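Local coordinates for Rod shape determining protein RodA (Thermus thermophilus, PDB 6BAR), which probably polymerises lipid-linked peptidoglycan precursors into glycan strands as a membrane-embedded SEDS-family glycosyltransferase needed for cell wall elongation, at residues L157-G162 with A304-F309. Sequence-based numbering, arbitrary orientation.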
loop_
_atom_site.group_PDB
_atom_site.type_symbol
_atom_site.label_atom_id
_atom_site.label_comp_id
_atom_site.label_asym_id
_atom_site.label_seq_id
_atom_site.Cartn_x
_atom_site.Cartn_y
_atom_site.Cartn_z
ATOM N N LEU A 157 9.170 1.914 6.582
ATOM C CA LEU A 157 9.747 0.817 5.810
ATOM C C LEU A 157 9.047 0.655 4.469
ATOM O O LEU A 157 9.706 0.477 3.439
ATOM C CB LEU A 157 9.673 -0.489 6.599
ATOM C CG LEU A 157 10.658 -0.624 7.752
ATOM C CD1 LEU A 157 10.498 -1.984 8.398
ATOM C CD2 LEU A 157 12.077 -0.421 7.263
ATOM N N VAL A 158 7.711 0.694 4.466
ATOM C CA VAL A 158 6.965 0.571 3.213
ATOM C C VAL A 158 7.371 1.670 2.245
ATOM O O VAL A 158 7.676 1.412 1.074
ATOM C CB VAL A 158 5.451 0.600 3.477
ATOM C CG1 VAL A 158 4.696 0.516 2.168
ATOM C CG2 VAL A 158 5.056 -0.539 4.381
ATOM N N VAL A 159 7.383 2.914 2.724
ATOM C CA VAL A 159 7.728 4.050 1.876
ATOM C C VAL A 159 9.135 3.894 1.315
ATOM O O VAL A 159 9.354 4.006 0.100
ATOM C CB VAL A 159 7.579 5.363 2.663
ATOM C CG1 VAL A 159 8.256 6.503 1.925
ATOM C CG2 VAL A 159 6.106 5.669 2.900
ATOM N N LEU A 160 10.110 3.638 2.193
ATOM C CA LEU A 160 11.496 3.537 1.755
ATOM C C LEU A 160 11.675 2.407 0.753
ATOM O O LEU A 160 12.376 2.567 -0.254
ATOM C CB LEU A 160 12.414 3.337 2.962
ATOM C CG LEU A 160 13.919 3.484 2.726
ATOM C CD1 LEU A 160 14.234 4.760 1.949
ATOM C CD2 LEU A 160 14.663 3.473 4.050
ATOM N N PHE A 161 11.041 1.260 0.998
ATOM C CA PHE A 161 11.191 0.144 0.082
ATOM C C PHE A 161 10.530 0.432 -1.257
ATOM O O PHE A 161 11.050 0.031 -2.306
ATOM C CB PHE A 161 10.613 -1.121 0.697
ATOM C CG PHE A 161 10.661 -2.283 -0.222
ATOM C CD1 PHE A 161 11.817 -3.026 -0.344
ATOM C CD2 PHE A 161 9.562 -2.612 -0.999
ATOM C CE1 PHE A 161 11.872 -4.093 -1.204
ATOM C CE2 PHE A 161 9.608 -3.675 -1.862
ATOM C CZ PHE A 161 10.765 -4.420 -1.969
ATOM N N GLY A 162 9.385 1.110 -1.248
ATOM C CA GLY A 162 8.817 1.575 -2.499
ATOM C C GLY A 162 9.790 2.437 -3.280
ATOM O O GLY A 162 10.019 2.204 -4.472
ATOM N N ALA A 304 3.323 -1.908 -6.586
ATOM C CA ALA A 304 3.441 -3.350 -6.375
ATOM C C ALA A 304 4.501 -3.673 -5.332
ATOM O O ALA A 304 4.324 -4.593 -4.522
ATOM C CB ALA A 304 3.761 -4.056 -7.692
ATOM N N GLY A 305 5.611 -2.932 -5.341
ATOM C CA GLY A 305 6.632 -3.140 -4.329
ATOM C C GLY A 305 6.111 -2.901 -2.926
ATOM O O GLY A 305 6.283 -3.733 -2.038
ATOM N N MET A 306 5.465 -1.755 -2.711
ATOM C CA MET A 306 4.928 -1.462 -1.386
ATOM C C MET A 306 3.947 -2.540 -0.930
ATOM O O MET A 306 3.974 -2.979 0.232
ATOM C CB MET A 306 4.262 -0.088 -1.397
ATOM C CG MET A 306 5.250 1.057 -1.530
ATOM S SD MET A 306 4.474 2.678 -1.392
ATOM C CE MET A 306 5.917 3.701 -1.129
ATOM N N LEU A 307 3.082 -2.991 -1.838
ATOM C CA LEU A 307 2.092 -4.000 -1.470
ATOM C C LEU A 307 2.763 -5.317 -1.078
ATOM O O LEU A 307 2.531 -5.856 0.021
ATOM C CB LEU A 307 1.122 -4.198 -2.634
ATOM C CG LEU A 307 -0.306 -4.614 -2.309
ATOM C CD1 LEU A 307 -1.217 -4.182 -3.436
ATOM C CD2 LEU A 307 -0.379 -6.115 -2.118
ATOM N N GLY A 308 3.595 -5.856 -1.978
ATOM C CA GLY A 308 4.331 -7.064 -1.657
ATOM C C GLY A 308 5.153 -6.941 -0.388
ATOM O O GLY A 308 5.307 -7.916 0.353
ATOM N N PHE A 309 5.672 -5.744 -0.106
ATOM C CA PHE A 309 6.505 -5.574 1.079
ATOM C C PHE A 309 5.678 -5.664 2.350
ATOM O O PHE A 309 6.118 -6.270 3.330
ATOM C CB PHE A 309 7.256 -4.245 1.025
ATOM C CG PHE A 309 8.220 -4.048 2.164
ATOM C CD1 PHE A 309 9.473 -4.636 2.137
ATOM C CD2 PHE A 309 7.875 -3.270 3.256
ATOM C CE1 PHE A 309 10.366 -4.452 3.183
ATOM C CE2 PHE A 309 8.765 -3.083 4.306
ATOM C CZ PHE A 309 10.010 -3.675 4.267
#
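F161 and F309 both carry CG anti to the backbone N; both leave their helices toward the other helix, and the two rings meet as an offset stack. The contact joins two predicted transmembrane helices of the SEDS fold, 153-170 and 294-319, whose short segments run roughly antiparallel, at 138°, with axes 8.4 Å apart. The ring centroids of F161 and F309 lie 4.6 Å apart and the planes are tilted by 20°. The offset brings F309 CD1 over the rim of the F161 ring, while F161 CB sits over the centre of the F309 ring in a CH-pi contact, 4.0 Å from its centroid. At the edge of the F309 ring, CE2 meets L157 CB at 3.6 Å, so the phenyl group is held on a face by one residue and at its rim by another, one helical turn apart. V158 CG2 lies 4.1 Å from F309 CD2. An alanine at F309 would keep CB against F161 but would probably leave the F161 face without its stacking partner and open a gap beside L157 and V158. M306 works on a second line of the interface: CG lies beside the backbone N (chi1 -70°), and the chain beyond it is extended. The V158 side chain crosses that of M306 at about a right angle, with V158 CG1 3.6 Å from M306 CB. M306 CG also packs on G162 CA, where the glycine has no side chain. Helix 106-121 adjoins this side, K111 touching V158 and V159 and L115 touching M306, whereas L181 of helix 175-184 packs on L157 and F161. No hydrogen bond links the segments; the G305 carbonyl, already bonded to F309 N, places its O 3.3 Å from F161 CE2, near the plane of that ring.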